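PDB 1I4U: crustacyanin-C1 subunit, which binds the carotenoid astaxanthin, the pigment that gives the lobster carapace its blue colour, as a lipocalin subunit of the crustacyanin complex. Local coordinates for residues D5-G10 with I122-G127; Y45-K50 with L77-K82; E49-N54 with S172-T177; C117-I122 with D131-F136. All coordinates share one frame; numbering follows the deposited sequence.

All four contacts reach one antiparallel sheet, the curled lipocalin barrel. Interaction 4, its centre about 5 Å from that of the chain, pairs strands 115-123 and 128-137; interaction 1, about 15 Å from it centre to centre, lies where this hairpin turns and meets strand 7-9. Interactions 2 and 3 share Glu49 and Lys50, with centres 11 Å apart. Along the chain, interaction 2 closes before interaction 4 opens, and interaction 4 is nested in the loop closed by interaction 3. Interactions 1 and 3, 32 Å apart between centres, alternate in sequence; the first joins the N-terminal strand 7-9, the second the C-terminal segment 172-177, to the barrel. Interactions 1, 2 and 4 touch the second subunit.

Interaction 1: D5-G10 with I122-G127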
# COMPACT_ATOMS: atom_id res chain seq x y z
N ASP A 5 -13.87 -9.31 -8.32
CA ASP A 5 -13.54 -10.70 -7.93
C ASP A 5 -12.27 -10.79 -7.11
O ASP A 5 -11.91 -11.88 -6.63
CB ASP A 5 -13.45 -11.54 -9.22
CG ASP A 5 -12.46 -11.08 -10.24
OD1 ASP A 5 -11.49 -10.34 -9.98
OD2 ASP A 5 -12.64 -11.43 -11.41
N PHE A 6 -11.56 -9.71 -6.88
CA PHE A 6 -10.41 -9.70 -5.97
C PHE A 6 -10.78 -9.12 -4.60
O PHE A 6 -9.86 -8.94 -3.77
CB PHE A 6 -9.20 -9.04 -6.61
CG PHE A 6 -9.45 -7.61 -7.06
CD1 PHE A 6 -9.40 -6.55 -6.17
CD2 PHE A 6 -9.77 -7.35 -8.38
CE1 PHE A 6 -9.67 -5.25 -6.54
CE2 PHE A 6 -10.03 -6.04 -8.78
CZ PHE A 6 -9.99 -5.00 -7.87
N VAL A 7 -12.05 -8.84 -4.36
CA VAL A 7 -12.51 -8.47 -3.04
C VAL A 7 -13.32 -9.65 -2.50
O VAL A 7 -14.40 -9.94 -2.98
CB VAL A 7 -13.33 -7.17 -3.07
CG1 VAL A 7 -13.81 -6.80 -1.68
CG2 VAL A 7 -12.50 -6.03 -3.67
N VAL A 8 -12.82 -10.35 -1.49
CA VAL A 8 -13.26 -11.67 -1.13
C VAL A 8 -13.74 -11.69 0.30
O VAL A 8 -13.02 -11.17 1.18
CB VAL A 8 -12.11 -12.70 -1.32
CG1 VAL A 8 -12.53 -14.12 -0.92
CG2 VAL A 8 -11.58 -12.65 -2.74
N PRO A 9 -14.88 -12.27 0.64
CA PRO A 9 -15.25 -12.36 2.07
C PRO A 9 -14.18 -13.06 2.90
O PRO A 9 -13.49 -13.95 2.43
CB PRO A 9 -16.51 -13.22 2.06
CG PRO A 9 -17.08 -12.92 0.70
CD PRO A 9 -15.90 -12.87 -0.24
N GLY A 10 -14.17 -12.61 4.18
CA GLY A 10 -13.36 -13.15 5.23
C GLY A 10 -12.00 -12.48 5.30
O GLY A 10 -11.73 -11.52 4.60
N ILE A 122 -4.41 -8.08 1.72
CA ILE A 122 -4.78 -6.96 2.59
C ILE A 122 -6.13 -7.22 3.19
O ILE A 122 -7.06 -7.53 2.42
CB ILE A 122 -4.73 -5.64 1.82
CG1 ILE A 122 -5.05 -4.38 2.62
CG2 ILE A 122 -5.63 -5.62 0.61
CD1 ILE A 122 -4.09 -4.07 3.75
N ASP A 123 -6.25 -7.04 4.51
CA ASP A 123 -7.54 -7.04 5.15
C ASP A 123 -8.19 -5.66 5.17
O ASP A 123 -7.58 -4.64 5.46
CB ASP A 123 -7.38 -7.50 6.60
CG ASP A 123 -7.12 -8.98 6.68
OD1 ASP A 123 -7.98 -9.75 6.25
OD2 ASP A 123 -6.06 -9.32 7.19
N TYR A 124 -9.47 -5.62 4.90
CA TYR A 124 -10.25 -4.41 4.99
C TYR A 124 -10.99 -4.37 6.34
O TYR A 124 -11.01 -5.36 7.08
CB TYR A 124 -11.28 -4.30 3.86
CG TYR A 124 -10.68 -4.30 2.47
CD1 TYR A 124 -9.83 -3.28 2.09
CD2 TYR A 124 -10.96 -5.32 1.56
CE1 TYR A 124 -9.28 -3.29 0.81
CE2 TYR A 124 -10.41 -5.31 0.30
CZ TYR A 124 -9.56 -4.29 -0.07
OH TYR A 124 -9.01 -4.26 -1.35
N ASN A 125 -11.60 -3.23 6.63
CA ASN A 125 -12.33 -3.02 7.86
C ASN A 125 -13.78 -3.52 7.78
O ASN A 125 -14.50 -3.43 8.78
CB ASN A 125 -12.30 -1.58 8.29
CG ASN A 125 -12.87 -0.61 7.28
OD1 ASN A 125 -13.64 -1.01 6.41
ND2 ASN A 125 -12.53 0.65 7.45
N PHE A 126 -14.23 -4.06 6.66
CA PHE A 126 -15.60 -4.50 6.48
C PHE A 126 -15.75 -5.99 6.21
O PHE A 126 -16.74 -6.40 5.57
CB PHE A 126 -16.29 -3.66 5.40
CG PHE A 126 -15.61 -3.70 4.03
CD1 PHE A 126 -15.99 -4.69 3.12
CD2 PHE A 126 -14.63 -2.82 3.62
CE1 PHE A 126 -15.42 -4.80 1.88
CE2 PHE A 126 -14.05 -2.92 2.36
CZ PHE A 126 -14.43 -3.91 1.49
N GLY A 127 -14.79 -6.83 6.72
CA GLY A 127 -15.05 -8.25 6.69
C GLY A 127 -14.68 -8.96 5.39
O GLY A 127 -15.14 -10.10 5.12
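Val7 touches two aromatic rings of 122-127 with one methyl. Its CG1 stands anti to the backbone N (chi1 180°) and comes to 4.2 Å from CE2 of Tyr124, approaching that ring obliquely. The same methyl meets Phe126 at the edge of its ring, near the ring plane, with Val7 CG1 4.3 Å from Phe126 CZ. One branch of a valine therefore serves both rings, while the tyrosine hydroxyl is engaged elsewhere, in a hydrogen bond with Ser130 OG. Further along, the CA of Pro9 passes 3.8 Å from the carbonyl O of Gly127. Gly10 then makes the one hydrogen bond between the segments: its N donates to Gly127 O at 2.9 Å, with an N-H...O angle of 154°. The donor lies 29° out of the carbonyl plane. Gly10 O turns to His129 ND1, and Asp123 OD1 accepts from Cys12 N just beyond the first segment.

Residues 122-127 run from the end of strand 115-123 into the turn of the hairpin with strand 128-137, and strand 7-9 pairs with that second strand. At this turn, Pro44 of the second subunit packs on Tyr124 and Phe126. With a single backbone bond at Gly10 and two methyl-to-ring contacts at Val7, the segments are joined by a small surface contact in which one methyl supplies the apolar part and main-chain atoms the polar tie.

Interaction 2: Y45-K50 with L77-K82; sequences YQLIEK and LKRNGK
The apolar contacts centre on Leu77, Leu47 and Ile48. Leu77 CD2 lies 3.9 Å from Leu47 CB and 4.0 Å from Ile48 CG1, so one methyl touches two consecutive residues of 45-50. Ile48 also runs beside the aliphatic part of Arg79; the two side chains lie alongside with opposite headings, Ile48 CG1 4.0 Å from Arg79 CD.

A second kind of contact sets a methyl against a charged plane. Leu47 and Arg79 meet at about a right angle, and Leu47 CD1 sits over the centre of one guanidinium face, 3.8 Å above its plane. The arginine chain bends at chi3 (76°), which turns NE aside from the extended run from CA to CD. Among the polar groups, Arg79 NH1 lies 3.7 Å from the backbone N of Leu47 and 3.9 Å from Tyr45 O, a matter of proximity and not of bonding. An alanine in place of Arg79 would probably leave Leu47 CD1 without the plane it covers and Ile48 CG1 without its CD neighbour, opening a gap between the segments.

Residues 45-47 lead into a short, weakly bonded strand at about 48-49, where Glu49 and Lys50 make a classic beta bulge opposite Ile70. Strand 76-85 pairs with strand 63-68, whose Ser67 touches Ile48, while Asn125 of the second subunit packs on Leu47.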
# COMPACT_ATOMS: atom_id res chain seq x y z
N TYR A 45 -3.60 -2.55 -9.85
CA TYR A 45 -2.43 -1.70 -9.57
C TYR A 45 -1.33 -1.92 -10.58
O TYR A 45 -0.48 -1.05 -10.75
CB TYR A 45 -1.89 -2.00 -8.18
CG TYR A 45 -2.92 -1.90 -7.09
CD1 TYR A 45 -3.46 -0.67 -6.72
CD2 TYR A 45 -3.38 -3.01 -6.41
CE1 TYR A 45 -4.40 -0.59 -5.71
CE2 TYR A 45 -4.30 -2.94 -5.41
CZ TYR A 45 -4.82 -1.72 -5.05
OH TYR A 45 -5.76 -1.67 -4.05
N GLN A 46 -1.23 -3.03 -11.23
CA GLN A 46 -0.15 -3.37 -12.17
C GLN A 46 -0.36 -2.56 -13.42
O GLN A 46 -1.30 -2.76 -14.18
CB GLN A 46 -0.21 -4.87 -12.42
CG GLN A 46 0.56 -5.43 -13.57
CD GLN A 46 2.05 -5.32 -13.44
OE1 GLN A 46 2.82 -6.27 -13.34
NE2 GLN A 46 2.50 -4.09 -13.42
N LEU A 47 0.54 -1.63 -13.65
CA LEU A 47 0.47 -0.76 -14.83
C LEU A 47 1.06 -1.33 -16.10
O LEU A 47 0.84 -0.82 -17.17
CB LEU A 47 1.18 0.59 -14.53
CG LEU A 47 0.67 1.38 -13.32
CD1 LEU A 47 1.48 2.67 -13.16
CD2 LEU A 47 -0.83 1.59 -13.46
N ILE A 48 1.78 -2.43 -16.04
CA ILE A 48 2.36 -3.11 -17.14
C ILE A 48 1.49 -4.30 -17.53
O ILE A 48 1.31 -5.23 -16.78
CB ILE A 48 3.82 -3.56 -16.86
CG1 ILE A 48 4.65 -2.47 -16.19
CG2 ILE A 48 4.48 -4.06 -18.12
CD1 ILE A 48 6.03 -2.92 -15.77
N GLU A 49 0.94 -4.23 -18.73
CA GLU A 49 -0.01 -5.24 -19.18
C GLU A 49 0.66 -6.47 -19.79
O GLU A 49 0.26 -7.61 -19.51
CB GLU A 49 -0.96 -4.64 -20.22
CG GLU A 49 -2.01 -5.64 -20.66
CD GLU A 49 -3.01 -5.14 -21.68
OE1 GLU A 49 -2.71 -4.14 -22.39
OE2 GLU A 49 -4.09 -5.77 -21.87
N LYS A 50 1.60 -6.23 -20.69
CA LYS A 50 2.18 -7.27 -21.48
C LYS A 50 3.70 -7.30 -21.34
O LYS A 50 4.35 -6.27 -21.03
CB LYS A 50 1.85 -7.11 -22.97
CG LYS A 50 0.39 -7.03 -23.30
CD LYS A 50 0.20 -6.76 -24.78
CE LYS A 50 -1.27 -6.78 -25.16
NZ LYS A 50 -1.44 -6.33 -26.59
N LEU A 77 7.05 0.84 -21.03
CA LEU A 77 7.03 1.39 -19.70
C LEU A 77 8.05 0.70 -18.83
O LEU A 77 8.20 -0.51 -18.88
CB LEU A 77 5.62 1.23 -19.06
CG LEU A 77 5.46 1.74 -17.64
CD1 LEU A 77 5.68 3.25 -17.54
CD2 LEU A 77 4.06 1.42 -17.09
N LYS A 78 8.77 1.51 -18.07
CA LYS A 78 9.66 1.06 -17.03
C LYS A 78 9.19 1.62 -15.69
O LYS A 78 8.91 2.82 -15.64
CB LYS A 78 11.12 1.48 -17.22
CG LYS A 78 12.12 1.11 -16.15
CD LYS A 78 13.53 1.48 -16.52
CE LYS A 78 13.96 2.67 -15.71
NZ LYS A 78 15.29 3.20 -16.16
N ARG A 79 9.14 0.74 -14.71
CA ARG A 79 8.81 1.09 -13.35
C ARG A 79 9.95 0.70 -12.44
O ARG A 79 10.43 -0.41 -12.50
CB ARG A 79 7.56 0.37 -12.89
CG ARG A 79 6.39 0.78 -13.75
CD ARG A 79 5.15 0.12 -13.22
NE ARG A 79 4.78 0.89 -11.98
CZ ARG A 79 3.90 0.30 -11.14
NH1 ARG A 79 3.34 -0.90 -11.37
NH2 ARG A 79 3.55 0.94 -10.05
N ASN A 80 10.37 1.62 -11.57
CA ASN A 80 11.39 1.38 -10.54
C ASN A 80 10.76 0.91 -9.24
O ASN A 80 9.84 1.57 -8.74
CB ASN A 80 12.18 2.65 -10.27
CG ASN A 80 12.97 3.13 -11.48
OD1 ASN A 80 13.77 2.37 -12.01
ND2 ASN A 80 12.75 4.35 -11.92
N GLY A 81 11.25 -0.23 -8.78
CA GLY A 81 10.74 -0.84 -7.57
C GLY A 81 11.83 -1.22 -6.62
O GLY A 81 13.03 -1.16 -6.93
N LYS A 82 11.43 -1.60 -5.40
CA LYS A 82 12.30 -2.13 -4.38
C LYS A 82 11.59 -3.26 -3.64
O LYS A 82 10.37 -3.23 -3.53
CB LYS A 82 12.68 -1.08 -3.32
CG LYS A 82 13.55 0.04 -3.80
CD LYS A 82 13.69 1.10 -2.72
CE LYS A 82 14.62 2.18 -3.20
NZ LYS A 82 15.99 1.88 -2.79

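Interaction 3: E49-N54 with S172-T177; sequences EKCVRN and SCPYDT
The ring of Tyr175 meets 49-54 at its edge, where the backbone O of Cys51 lies near the ring plane, 3.8 Å from CE1; Arg53 CD approaches CD1 obliquely at 4.2 Å. One face of the ring carries CB of Cys173 from its own segment, 3.4 Å above the plane and displaced toward the rim. Arg53 crosses the tyrosine obliquely, its guanidinium turned 42° from the ring. CG of Arg53 is anti to the backbone N (chi1 -179°), and the chain continues extended to NE, which carries the aliphatic part past the ring; its NH1 ends in a salt bridge with Glu55. The phenol hydroxyl is bonded to Gln169 and to Gly170 N, so the hydroxyl end of the ring is held by two partners.

The covalent tie is the disulfide between Cys51 and Cys173, whose SG atoms are 2.0 Å apart with a chi3 of -80°. Through it the C-terminal segment 172-177 is fastened to the lipocalin barrel where the chain corners into strand 52-58, the strand that pairs with 33-41 and 63-68. The SG of Cys51 also lies 4.3 Å from CD of Pro174, the residue at the N-cap of helix 175-178 and the centre of an inverse gamma turn.

Around the disulfide, Cys51 O accepts from Gln178 NE2 in that helix, and the ring of Tyr36 on strand 33-41 meets Tyr175 edge-to-face. Leu76 of strand 76-85 touches both Pro174 and Thr177.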
# COMPACT_ATOMS: atom_id res chain seq x y z
N GLU A 49 0.94 -4.23 -18.73
CA GLU A 49 -0.01 -5.24 -19.18
C GLU A 49 0.66 -6.47 -19.79
O GLU A 49 0.26 -7.61 -19.51
CB GLU A 49 -0.96 -4.64 -20.22
CG GLU A 49 -2.01 -5.64 -20.66
CD GLU A 49 -3.01 -5.14 -21.68
OE1 GLU A 49 -2.71 -4.14 -22.39
OE2 GLU A 49 -4.09 -5.77 -21.87
N LYS A 50 1.60 -6.23 -20.69
CA LYS A 50 2.18 -7.27 -21.48
C LYS A 50 3.70 -7.30 -21.34
O LYS A 50 4.35 -6.27 -21.03
CB LYS A 50 1.85 -7.11 -22.97
CG LYS A 50 0.39 -7.03 -23.30
CD LYS A 50 0.20 -6.76 -24.78
CE LYS A 50 -1.27 -6.78 -25.16
NZ LYS A 50 -1.44 -6.33 -26.59
N CYS A 51 4.31 -8.46 -21.56
CA CYS A 51 5.76 -8.63 -21.68
C CYS A 51 6.47 -8.29 -20.38
O CYS A 51 7.61 -7.86 -20.38
CB CYS A 51 6.32 -7.78 -22.84
SG CYS A 51 5.56 -8.20 -24.43
N VAL A 52 5.78 -8.51 -19.27
CA VAL A 52 6.23 -8.06 -17.95
C VAL A 52 7.50 -8.78 -17.54
O VAL A 52 7.50 -10.01 -17.38
CB VAL A 52 5.13 -8.29 -16.92
CG1 VAL A 52 5.61 -7.86 -15.55
CG2 VAL A 52 3.82 -7.57 -17.31
N ARG A 53 8.57 -8.01 -17.39
CA ARG A 53 9.91 -8.47 -17.18
C ARG A 53 10.46 -7.73 -15.95
O ARG A 53 10.56 -6.52 -15.97
CB ARG A 53 10.78 -8.18 -18.38
CG ARG A 53 12.21 -8.60 -18.33
CD ARG A 53 13.00 -8.07 -19.52
NE ARG A 53 14.37 -8.54 -19.64
CZ ARG A 53 15.42 -8.06 -19.00
NH1 ARG A 53 15.26 -7.04 -18.15
NH2 ARG A 53 16.62 -8.60 -19.23
N ASN A 54 10.77 -8.48 -14.91
CA ASN A 54 11.19 -7.90 -13.62
C ASN A 54 12.65 -8.29 -13.38
O ASN A 54 12.97 -9.44 -13.20
CB ASN A 54 10.30 -8.37 -12.49
CG ASN A 54 8.83 -8.14 -12.72
OD1 ASN A 54 8.46 -7.00 -12.93
ND2 ASN A 54 8.02 -9.21 -12.74
N SER A 172 7.13 -12.03 -29.47
CA SER A 172 6.53 -10.76 -29.82
C SER A 172 6.92 -9.61 -28.89
O SER A 172 6.61 -8.45 -29.16
CB SER A 172 5.00 -10.79 -29.84
OG SER A 172 4.40 -10.82 -28.54
N CYS A 173 7.58 -9.91 -27.80
CA CYS A 173 7.96 -8.91 -26.80
C CYS A 173 9.32 -8.32 -27.11
O CYS A 173 10.26 -9.08 -27.38
CB CYS A 173 8.03 -9.55 -25.42
SG CYS A 173 6.41 -10.03 -24.79
N PRO A 174 9.46 -7.00 -27.03
CA PRO A 174 10.74 -6.34 -27.31
C PRO A 174 11.64 -6.32 -26.08
O PRO A 174 12.06 -5.25 -25.58
CB PRO A 174 10.33 -4.94 -27.74
CG PRO A 174 9.15 -4.67 -26.85
CD PRO A 174 8.43 -5.99 -26.76
N TYR A 175 12.02 -7.49 -25.59
CA TYR A 175 12.76 -7.57 -24.34
C TYR A 175 14.10 -6.84 -24.40
O TYR A 175 14.50 -6.24 -23.41
CB TYR A 175 12.95 -9.04 -24.00
CG TYR A 175 11.75 -9.86 -23.68
CD1 TYR A 175 10.78 -9.51 -22.75
CD2 TYR A 175 11.59 -11.10 -24.26
CE1 TYR A 175 9.69 -10.32 -22.46
CE2 TYR A 175 10.54 -11.94 -23.99
CZ TYR A 175 9.58 -11.54 -23.09
OH TYR A 175 8.57 -12.42 -22.83
N ASP A 176 14.79 -6.93 -25.53
CA ASP A 176 16.10 -6.30 -25.61
C ASP A 176 15.97 -4.79 -25.56
O ASP A 176 16.91 -4.12 -25.16
CB ASP A 176 16.84 -6.78 -26.85
CG ASP A 176 17.53 -8.09 -26.71
OD1 ASP A 176 17.57 -8.66 -25.60
OD2 ASP A 176 18.05 -8.57 -27.77
N THR A 177 14.84 -4.23 -26.02
CA THR A 177 14.58 -2.82 -25.87
C THR A 177 14.20 -2.51 -24.44
O THR A 177 14.67 -1.53 -23.83
CB THR A 177 13.48 -2.39 -26.86
OG1 THR A 177 13.89 -2.70 -28.19
CG2 THR A 177 13.26 -0.90 -26.80

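Interaction 4: C117-I122 with D131-F136; sequences CLYSCI and DFSFIF
The hydroxyl of Tyr119 donates to Asp131 OD2 at 2.8 Å, meeting the anti side of that oxygen 18° out of the carboxylate plane. Ring and carboxylate planes stand 63° apart. The other oxygen, OD1, forms a salt bridge with Arg163, so each carboxylate oxygen has its own partner. With CG anti to the backbone N (chi1 -176°), the ring of Tyr119 leans across to the other strand, where its edge meets Ser133 OG, 3.3 Å from CD1. A phenylalanine in place of Tyr119 would probably leave Asp131 OD2 without its hydroxyl donor and the carboxylate less firmly fixed.

These residues belong to the antiparallel hairpin of strands 115-123 and 128-137 in the lipocalin barrel. Leu118 with Phe134 and Ser120 with Phe132 are hydrogen-bonded pairs, each joined by two backbone bonds.

On the face of Leu118, its CD1 sits over the centre of the Phe136 ring, a CH-pi contact 3.4 Å from the centroid, while CB rests against Phe134 CD1. On the face of Tyr119, Cys121 SG lies beside Asp131 CB at 3.9 Å and continues in a disulfide to Cys12; Cys117 is disulfide-bonded to Cys150 of helix 144-156.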
# COMPACT_ATOMS: atom_id res chain seq x y z
N CYS A 117 6.07 -18.51 -6.90
CA CYS A 117 4.66 -18.32 -6.65
C CYS A 117 4.57 -17.22 -5.57
O CYS A 117 5.03 -17.45 -4.45
CB CYS A 117 4.01 -19.61 -6.16
SG CYS A 117 4.57 -21.15 -6.96
N LEU A 118 4.00 -16.08 -5.95
CA LEU A 118 4.00 -14.89 -5.07
C LEU A 118 2.60 -14.52 -4.64
O LEU A 118 1.63 -14.69 -5.40
CB LEU A 118 4.61 -13.72 -5.82
CG LEU A 118 5.96 -14.00 -6.51
CD1 LEU A 118 6.41 -12.70 -7.22
CD2 LEU A 118 6.95 -14.58 -5.54
N TYR A 119 2.50 -13.98 -3.43
CA TYR A 119 1.20 -13.69 -2.84
C TYR A 119 1.23 -12.41 -2.00
O TYR A 119 2.16 -12.21 -1.22
CB TYR A 119 0.81 -14.87 -1.95
CG TYR A 119 -0.57 -14.77 -1.32
CD1 TYR A 119 -1.69 -14.79 -2.12
CD2 TYR A 119 -0.75 -14.63 0.05
CE1 TYR A 119 -2.98 -14.68 -1.63
CE2 TYR A 119 -2.04 -14.55 0.56
CZ TYR A 119 -3.14 -14.57 -0.27
OH TYR A 119 -4.40 -14.48 0.29
N SER A 120 0.20 -11.59 -2.12
CA SER A 120 0.00 -10.40 -1.32
C SER A 120 -1.46 -10.37 -0.86
O SER A 120 -2.33 -10.73 -1.64
CB SER A 120 0.27 -9.15 -2.14
OG SER A 120 0.22 -7.99 -1.35
N CYS A 121 -1.71 -9.96 0.37
CA CYS A 121 -3.10 -9.89 0.86
C CYS A 121 -3.25 -8.69 1.77
O CYS A 121 -2.30 -8.33 2.49
CB CYS A 121 -3.46 -11.19 1.59
SG CYS A 121 -5.21 -11.40 1.96
N ILE A 122 -4.41 -8.08 1.72
CA ILE A 122 -4.78 -6.96 2.59
C ILE A 122 -6.13 -7.22 3.19
O ILE A 122 -7.06 -7.53 2.42
CB ILE A 122 -4.73 -5.64 1.82
CG1 ILE A 122 -5.05 -4.38 2.62
CG2 ILE A 122 -5.63 -5.62 0.61
CD1 ILE A 122 -4.09 -4.07 3.75
N ASP A 131 -6.68 -10.15 -2.26
CA ASP A 131 -5.36 -10.75 -2.49
C ASP A 131 -5.04 -10.77 -3.98
O ASP A 131 -5.85 -10.59 -4.86
CB ASP A 131 -5.25 -12.11 -1.87
CG ASP A 131 -6.25 -13.15 -2.32
OD1 ASP A 131 -6.80 -12.97 -3.41
OD2 ASP A 131 -6.44 -14.06 -1.51
N PHE A 132 -3.74 -10.87 -4.16
CA PHE A 132 -3.07 -10.65 -5.44
C PHE A 132 -1.99 -11.73 -5.54
O PHE A 132 -1.10 -11.77 -4.70
CB PHE A 132 -2.47 -9.22 -5.58
CG PHE A 132 -3.58 -8.19 -5.38
CD1 PHE A 132 -4.50 -7.96 -6.37
CD2 PHE A 132 -3.74 -7.54 -4.19
CE1 PHE A 132 -5.57 -7.09 -6.15
CE2 PHE A 132 -4.78 -6.65 -3.93
CZ PHE A 132 -5.72 -6.46 -4.93
N SER A 133 -2.09 -12.58 -6.55
CA SER A 133 -1.22 -13.70 -6.72
C SER A 133 -0.56 -13.61 -8.11
O SER A 133 -1.11 -13.07 -9.06
CB SER A 133 -1.96 -15.02 -6.56
OG SER A 133 -2.55 -15.13 -5.29
N PHE A 134 0.63 -14.19 -8.15
CA PHE A 134 1.49 -14.13 -9.34
C PHE A 134 2.24 -15.44 -9.49
O PHE A 134 2.67 -16.00 -8.52
CB PHE A 134 2.52 -13.02 -9.24
CG PHE A 134 2.02 -11.65 -8.82
CD1 PHE A 134 1.77 -11.39 -7.49
CD2 PHE A 134 1.77 -10.66 -9.76
CE1 PHE A 134 1.29 -10.15 -7.12
CE2 PHE A 134 1.32 -9.41 -9.37
CZ PHE A 134 1.06 -9.17 -8.05
N ILE A 135 2.43 -15.84 -10.75
CA ILE A 135 3.33 -16.93 -11.11
C ILE A 135 4.44 -16.29 -11.92
O ILE A 135 4.15 -15.66 -12.96
CB ILE A 135 2.62 -18.06 -11.87
CG1 ILE A 135 1.51 -18.69 -11.01
CG2 ILE A 135 3.55 -19.15 -12.35
CD1 ILE A 135 0.57 -19.61 -11.78
N PHE A 136 5.66 -16.42 -11.44
CA PHE A 136 6.86 -15.96 -12.13
C PHE A 136 7.67 -17.14 -12.72
O PHE A 136 7.66 -18.23 -12.14
CB PHE A 136 7.76 -15.24 -11.16
CG PHE A 136 7.52 -13.81 -10.78
CD1 PHE A 136 6.33 -13.14 -11.06
CD2 PHE A 136 8.53 -13.09 -10.11
CE1 PHE A 136 6.15 -11.80 -10.76
CE2 PHE A 136 8.37 -11.73 -9.81
CZ PHE A 136 7.18 -11.11 -10.13